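Local structure of cellulose-binding protein (Saccharophagus degradans, 2YHG) at residues A382-S394 with V401-I414. The protein probably binds polysaccharide and may hydrolyse glycosidic bonds, the present chain being the nucleoside hydrolase-like part of the protein with its C-terminal beta domain. Sequence-based numbering, arbitrary orientation.
Sequences ADSYSGSVSISNS and VQIPSNAGGKDIHI. With MG (magnesium ion), chain E.
Asp383 OD2 is gripped by two donors: the backbone N of His413, 2.9 Å away and nearly straight (164°) on the anti lone pair, and NE2 of His378 on strand 372-378. The C-terminal domain is consistent with a beta-sandwich, since side chains of the three-stranded sheet (356-360, 398-402, 391-392) pack on the four-stranded sheet containing 411-420. Asp383 OD1 binds magnesium at 2.2 Å, with Tyr385 O, Gly380 O and a water as further ligands, so the carboxylate ties residues 383-385 to strand 411-420. Ser384 N meets Asp411 OD1 nearly along its C-O axis; in return Asp411 N bonds Ser384 OG at 2.9 Å, reached because OG sits between backbone N and carbonyl carbon (chi1 66°). Asp411 OD2 takes His413 NE2 from above the carboxylate plane but within the imidazole plane, and His413 ND1 hydrogen-bonds Arg431 NH1; together they would fix the ring's rotation. Val389 CG1 packs on Val401 CG1 (3.7 Å) and its CG2 on Ile412 CD1, while Ile391 CD1 and Ile414 CD1 meet tip to tip at 4.0 Å. Tyr385 CE1 lies 3.6 Å from Ala407 CB and CZ 3.7 Å from Pro404 CG; a trans chi1 (-178°) carries the ring there, and OH donates in the carbonyl plane to a lone pair of Asn406 OD1 at 2.6 Å.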
ATOM      1  N   ALA A 382       4.864  13.034 -11.549  1.00  9.49           N
ATOM      2  CA  ALA A 382       5.774  12.154 -10.859  1.00  9.09           C
ATOM      3  C   ALA A 382       7.230  12.308 -11.306  1.00  8.87           C
ATOM      4  O   ALA A 382       8.138  11.857 -10.611  1.00 11.04           O
ATOM      5  CB  ALA A 382       5.353  10.715 -11.063  1.00 10.51           C
ATOM      6  N   ASP A 383       7.468  12.917 -12.457  1.00  8.88           N
ATOM      7  CA  ASP A 383       8.798  12.909 -13.041  1.00  8.63           C
ATOM      8  C   ASP A 383       9.483  14.271 -12.925  1.00  9.10           C
ATOM      9  O   ASP A 383       8.872  15.284 -12.577  1.00 10.83           O
ATOM     10  CB  ASP A 383       8.788  12.348 -14.478  1.00  8.79           C
ATOM     11  CG  ASP A 383       7.988  13.157 -15.459  1.00  9.56           C
ATOM     12  OD1 ASP A 383       7.695  14.337 -15.232  1.00 12.49           O
ATOM     13  OD2 ASP A 383       7.638  12.574 -16.513  1.00  9.67           O
ATOM     14  N   SER A 384      10.789  14.302 -13.178  1.00  8.90           N
ATOM     15  CA  SER A 384      11.545  15.531 -12.969  1.00 10.19           C
ATOM     16  C   SER A 384      11.514  16.439 -14.174  1.00 10.76           C
ATOM     17  O   SER A 384      11.791  17.632 -14.050  1.00 12.04           O
ATOM     18  CB  SER A 384      12.957  15.233 -12.554  1.00 11.75           C
ATOM     19  OG  SER A 384      13.679  14.578 -13.597  1.00 10.66           O
ATOM     20  N   TYR A 385      11.160  15.931 -15.340  1.00 10.83           N
ATOM     21  CA  TYR A 385      11.037  16.769 -16.515  1.00 11.15           C
ATOM     22  C   TYR A 385       9.911  17.743 -16.293  1.00 12.18           C
ATOM     23  O   TYR A 385       8.834  17.362 -15.830  1.00 13.11           O
ATOM     24  CB  TYR A 385      10.782  15.890 -17.732  1.00 10.75           C
ATOM     25  CG  TYR A 385      10.687  16.675 -18.995  1.00 10.69           C
ATOM     26  CD1 TYR A 385      11.760  17.424 -19.427  1.00 10.76           C
ATOM     27  CD2 TYR A 385       9.543  16.676 -19.740  1.00 11.00           C
ATOM     28  CE1 TYR A 385      11.678  18.204 -20.588  1.00 10.95           C
ATOM     29  CE2 TYR A 385       9.439  17.450 -20.907  1.00 11.85           C
ATOM     30  CZ  TYR A 385      10.509  18.223 -21.301  1.00 10.98           C
ATOM     31  OH  TYR A 385      10.402  19.018 -22.425  1.00 11.64           O
ATOM     32  N   SER A 386      10.129  19.001 -16.648  1.00 12.61           N
ATOM     33  CA  SER A 386       9.130  20.013 -16.350  1.00 14.31           C
ATOM     34  C   SER A 386       8.129  20.240 -17.455  1.00 14.64           C
ATOM     35  O   SER A 386       7.112  20.884 -17.231  1.00 18.98           O
ATOM     36  CB  SER A 386       9.760  21.346 -15.974  1.00 15.34           C
ATOM     37  OG  SER A 386      10.336  21.941 -17.105  1.00 16.12           O
ATOM     38  N   GLY A 387       8.413  19.751 -18.649  1.00 14.67           N
ATOM     39  CA  GLY A 387       7.603  20.023 -19.818  1.00 16.00           C
ATOM     40  C   GLY A 387       6.644  18.909 -20.172  1.00 16.15           C
ATOM     41  O   GLY A 387       6.399  17.979 -19.395  1.00 16.43           O
ATOM     42  N   SER A 388       6.002  19.092 -21.312  1.00 16.18           N
ATOM     43  CA  SER A 388       5.041  18.138 -21.839  1.00 17.65           C
ATOM     44  C   SER A 388       5.767  17.139 -22.746  1.00 13.97           C
ATOM     45  O   SER A 388       6.847  17.420 -23.281  1.00 16.82           O
ATOM     46  CB  SER A 388       3.928  18.842 -22.611  1.00 22.19           C
ATOM     47  OG  SER A 388       4.463  19.561 -23.701  1.00 29.95           O
ATOM     48  N   VAL A 389       5.156  15.960 -22.867  1.00 14.42           N
ATOM     49  CA  VAL A 389       5.733  14.866 -23.615  1.00 12.87           C
ATOM     50  C   VAL A 389       4.662  14.273 -24.490  1.00 13.96           C
ATOM     51  O   VAL A 389       3.650  13.794 -23.990  1.00 18.05           O
ATOM     52  CB  VAL A 389       6.323  13.779 -22.673  1.00 12.47           C
ATOM     53  CG1 VAL A 389       6.815  12.559 -23.485  1.00 14.02           C
ATOM     54  CG2 VAL A 389       7.431  14.344 -21.824  1.00 12.78           C
ATOM     55  N   SER A 390       4.898  14.276 -25.794  1.00 13.11           N
ATOM     56  CA  SER A 390       3.972  13.704 -26.754  1.00 14.63           C
ATOM     57  C   SER A 390       4.128  12.194 -26.889  1.00 12.37           C
ATOM     58  O   SER A 390       5.248  11.675 -26.988  1.00 14.96           O
ATOM     59  CB  SER A 390       4.192  14.366 -28.112  1.00 16.89           C
ATOM     60  OG  SER A 390       4.005  15.752 -28.015  1.00 24.64           O
ATOM     61  N   ILE A 391       2.992  11.514 -26.920  1.00 11.54           N
ATOM     62  CA  ILE A 391       2.936  10.083 -27.153  1.00 11.22           C
ATOM     63  C   ILE A 391       2.035   9.833 -28.343  1.00 12.21           C
ATOM     64  O   ILE A 391       0.857  10.156 -28.306  1.00 13.34           O
ATOM     65  CB  ILE A 391       2.373   9.305 -25.921  1.00 11.95           C
ATOM     66  CG1 ILE A 391       3.123   9.660 -24.643  1.00 11.79           C
ATOM     67  CG2 ILE A 391       2.377   7.804 -26.215  1.00 13.19           C
ATOM     68  CD1 ILE A 391       2.471   9.096 -23.398  1.00 13.52           C
ATOM     69  N   SER A 392       2.597   9.282 -29.410  1.00 11.75           N
ATOM     70  CA  SER A 392       1.814   8.890 -30.558  1.00 12.50           C
ATOM     71  C   SER A 392       1.164   7.520 -30.355  1.00 12.72           C
ATOM     72  O   SER A 392       1.752   6.661 -29.700  1.00 13.56           O
ATOM     73  CB  SER A 392       2.699   8.888 -31.797  1.00 16.77           C
ATOM     74  OG  SER A 392       3.331  10.159 -31.993  1.00 22.17           O
ATOM     75  N   ASN A 393      -0.011   7.331 -30.951  1.00 14.49           N
ATOM     76  CA  ASN A 393      -0.832   6.110 -30.838  1.00 15.36           C
ATOM     77  C   ASN A 393      -0.974   5.699 -29.383  1.00 13.32           C
ATOM     78  O   ASN A 393      -0.907   4.537 -29.027  1.00 13.79           O
ATOM     79  CB  ASN A 393      -0.306   4.970 -31.703  1.00 16.78           C
ATOM     80  CG  ASN A 393      -0.191   5.369 -33.156  1.00 19.81           C
ATOM     81  OD1 ASN A 393       0.905   5.706 -33.567  1.00 19.07           O
ATOM     82  ND2 ASN A 393      -1.341   5.622 -33.827  1.00 45.50           N
ATOM     83  N   SER A 394      -1.412   6.656 -28.593  1.00 13.18           N
ATOM     84  CA  SER A 394      -1.520   6.453 -27.164  1.00 12.18           C
ATOM     85  C   SER A 394      -2.720   5.648 -26.695  1.00 13.79           C
ATOM     86  O   SER A 394      -2.779   5.275 -25.531  1.00 13.72           O
ATOM     87  CB  SER A 394      -1.449   7.802 -26.473  1.00 14.09           C
ATOM     88  OG  SER A 394      -2.560   8.608 -26.784  1.00 16.74           O
ATOM     89  N   VAL A 401       6.973   7.390 -27.906  1.00  8.88           N
ATOM     90  CA  VAL A 401       7.201   8.535 -27.044  1.00  9.30           C
ATOM     91  C   VAL A 401       8.276   9.415 -27.636  1.00  8.91           C
ATOM     92  O   VAL A 401       9.386   8.963 -27.906  1.00  8.97           O
ATOM     93  CB  VAL A 401       7.628   8.060 -25.636  1.00  9.58           C
ATOM     94  CG1 VAL A 401       7.818   9.271 -24.737  1.00 11.54           C
ATOM     95  CG2 VAL A 401       6.636   7.095 -25.060  1.00 11.44           C
ATOM     96  N   GLN A 402       7.966  10.695 -27.815  1.00  9.89           N
ATOM     97  CA  GLN A 402       8.947  11.658 -28.269  1.00 10.15           C
ATOM     98  C   GLN A 402       9.665  12.243 -27.068  1.00  9.78           C
ATOM     99  O   GLN A 402       9.052  12.969 -26.282  1.00 12.62           O
ATOM    100  CB  GLN A 402       8.242  12.743 -29.078  1.00 12.32           C
ATOM    101  CG  GLN A 402       7.789  12.250 -30.408  1.00 20.71           C
ATOM    102  CD  GLN A 402       7.310  13.369 -31.292  0.50 15.28           C
ATOM    103  OE1 GLN A 402       6.180  13.807 -31.157  0.50 33.68           O
ATOM    104  NE2 GLN A 402       8.215  13.951 -32.074  0.50 41.06           N
ATOM    105  N   ILE A 403      10.942  11.946 -26.920  1.00  8.76           N
ATOM    106  CA  ILE A 403      11.733  12.473 -25.812  1.00  8.75           C
ATOM    107  C   ILE A 403      12.214  13.857 -26.208  1.00  9.41           C
ATOM    108  O   ILE A 403      12.957  14.015 -27.172  1.00 10.62           O
ATOM    109  CB  ILE A 403      12.945  11.586 -25.531  1.00  9.03           C
ATOM    110  CG1 ILE A 403      12.562  10.134 -25.324  1.00 10.16           C
ATOM    111  CG2 ILE A 403      13.748  12.159 -24.362  1.00 10.25           C
ATOM    112  CD1 ILE A 403      11.633   9.884 -24.160  1.00 12.23           C
ATOM    113  N   PRO A 404      11.788  14.912 -25.498  1.00  9.47           N
ATOM    114  CA  PRO A 404      12.171  16.269 -25.933  1.00 10.93           C
ATOM    115  C   PRO A 404      13.669  16.451 -25.993  1.00 10.41           C
ATOM    116  O   PRO A 404      14.416  15.964 -25.159  1.00 10.17           O
ATOM    117  CB  PRO A 404      11.514  17.166 -24.879  1.00 11.62           C
ATOM    118  CG  PRO A 404      10.292  16.366 -24.469  1.00 12.73           C
ATOM    119  CD  PRO A 404      10.827  14.951 -24.377  1.00 10.65           C
ATOM    120  N   SER A 405      14.102  17.326 -26.918  1.00 11.40           N
ATOM    121  CA  SER A 405      15.490  17.693 -27.007  1.00 12.17           C
ATOM    122  C   SER A 405      16.027  18.378 -25.773  1.00 10.95           C
ATOM    123  O   SER A 405      17.208  18.287 -25.493  1.00 12.93           O
ATOM    124  CB  SER A 405      15.715  18.589 -28.221  1.00 14.01           C
ATOM    125  OG  SER A 405      15.451  17.893 -29.420  1.00 19.45           O
ATOM    126  N   ASN A 406      15.126  18.995 -24.991  1.00 10.96           N
ATOM    127  CA  ASN A 406      15.516  19.745 -23.803  1.00 11.59           C
ATOM    128  C   ASN A 406      15.381  18.929 -22.520  1.00 11.48           C
ATOM    129  O   ASN A 406      15.493  19.481 -21.430  1.00 12.46           O
ATOM    130  CB  ASN A 406      14.737  21.072 -23.680  1.00 11.95           C
ATOM    131  CG  ASN A 406      13.277  20.879 -23.405  1.00 11.37           C
ATOM    132  OD1 ASN A 406      12.841  19.760 -23.112  1.00 11.91           O
ATOM    133  ND2 ASN A 406      12.507  21.983 -23.398  1.00 13.03           N
ATOM    134  N   ALA A 407      15.226  17.608 -22.623  1.00 10.93           N
ATOM    135  CA  ALA A 407      14.968  16.758 -21.452  1.00 10.40           C
ATOM    136  C   ALA A 407      16.222  16.173 -20.801  1.00 10.49           C
ATOM    137  O   ALA A 407      16.112  15.388 -19.855  1.00 10.63           O
ATOM    138  CB  ALA A 407      13.985  15.667 -21.797  1.00 10.80           C
ATOM    139  N   GLY A 408      17.406  16.513 -21.292  1.00 11.66           N
ATOM    140  CA  GLY A 408      18.597  15.957 -20.721  1.00 12.98           C
ATOM    141  C   GLY A 408      18.721  16.143 -19.221  1.00 12.51           C
ATOM    142  O   GLY A 408      18.516  17.225 -18.702  1.00 14.00           O
ATOM    143  N   GLY A 409      19.168  15.091 -18.553  1.00 12.45           N
ATOM    144  CA  GLY A 409      19.359  15.107 -17.129  1.00 12.76           C
ATOM    145  C   GLY A 409      18.084  14.998 -16.315  1.00 11.81           C
ATOM    146  O   GLY A 409      18.128  15.126 -15.085  1.00 15.06           O
ATOM    147  N   LYS A 410      16.962  14.738 -16.955  1.00 10.90           N
ATOM    148  CA  LYS A 410      15.686  14.551 -16.265  1.00 10.39           C
ATOM    149  C   LYS A 410      15.177  13.137 -16.525  1.00  9.41           C
ATOM    150  O   LYS A 410      15.736  12.400 -17.347  1.00 10.36           O
ATOM    151  CB  LYS A 410      14.692  15.546 -16.830  1.00 11.43           C
ATOM    152  CG  LYS A 410      15.147  17.001 -16.774  1.00 14.20           C
ATOM    153  CD  LYS A 410      15.390  17.469 -15.360  1.00 15.65           C
ATOM    154  CE  LYS A 410      15.925  18.889 -15.350  1.00 20.58           C
ATOM    155  NZ  LYS A 410      16.138  19.340 -13.962  1.00 25.43           N
ATOM    156  N   ASP A 411      14.117  12.769 -15.833  1.00  8.93           N
ATOM    157  CA  ASP A 411      13.396  11.558 -16.178  1.00  8.17           C
ATOM    158  C   ASP A 411      11.994  11.878 -16.625  1.00  7.80           C
ATOM    159  O   ASP A 411      11.434  12.978 -16.357  1.00  8.95           O
ATOM    160  CB  ASP A 411      13.462  10.445 -15.102  1.00  8.75           C
ATOM    161  CG  ASP A 411      12.680  10.688 -13.847  1.00  9.54           C
ATOM    162  OD1 ASP A 411      12.070  11.744 -13.629  1.00 10.83           O
ATOM    163  OD2 ASP A 411      12.586   9.716 -13.052  1.00 10.50           O
ATOM    164  N   ILE A 412      11.417  10.921 -17.338  1.00  7.64           N
ATOM    165  CA  ILE A 412      10.087  11.013 -17.924  1.00  7.74           C
ATOM    166  C   ILE A 412       9.378   9.707 -17.582  1.00  7.93           C
ATOM    167  O   ILE A 412       9.890   8.624 -17.900  1.00  8.51           O
ATOM    168  CB  ILE A 412      10.161  11.210 -19.439  1.00  8.34           C
ATOM    169  CG1 ILE A 412      10.713  12.600 -19.779  1.00  9.66           C
ATOM    170  CG2 ILE A 412       8.812  10.990 -20.106  1.00  9.89           C
ATOM    171  CD1 ILE A 412      11.073  12.817 -21.236  1.00 12.16           C
ATOM    172  N   HIS A 413       8.239   9.798 -16.919  1.00  7.31           N
ATOM    173  CA  HIS A 413       7.471   8.622 -16.535  1.00  7.75           C
ATOM    174  C   HIS A 413       6.309   8.438 -17.487  1.00  7.38           C
ATOM    175  O   HIS A 413       5.432   9.315 -17.614  1.00  8.74           O
ATOM    176  CB  HIS A 413       6.956   8.748 -15.100  1.00  7.60           C
ATOM    177  CG  HIS A 413       8.015   8.677 -14.062  1.00  7.20           C
ATOM    178  ND1 HIS A 413       7.742   8.295 -12.767  1.00  7.94           N
ATOM    179  CD2 HIS A 413       9.331   8.994 -14.112  1.00  7.96           C
ATOM    180  CE1 HIS A 413       8.867   8.396 -12.072  1.00  7.98           C
ATOM    181  NE2 HIS A 413       9.846   8.827 -12.860  1.00  8.19           N
ATOM    182  N   ILE A 414       6.285   7.289 -18.159  1.00  7.32           N
ATOM    183  CA  ILE A 414       5.222   6.909 -19.066  1.00  7.38           C
ATOM    184  C   ILE A 414       4.480   5.745 -18.469  1.00  8.35           C
ATOM    185  O   ILE A 414       5.105   4.766 -18.075  1.00 11.23           O
ATOM    186  CB  ILE A 414       5.775   6.546 -20.451  1.00  8.20           C
ATOM    187  CG1 ILE A 414       6.648   7.672 -21.028  1.00  8.89           C
ATOM    188  CG2 ILE A 414       4.638   6.151 -21.368  1.00  9.58           C
ATOM    189  CD1 ILE A 414       5.911   8.972 -21.292  1.00  9.70           C
TER
HETATM  190 MG    MG E1937       7.287  16.354 -14.465  1.00 14.38          MG
HETATM  191  O   HOH W   1       7.505  15.231 -26.590  1.00 15.55           O
HETATM  192  O   HOH W   2       7.101  18.266 -13.154  1.00 18.16           O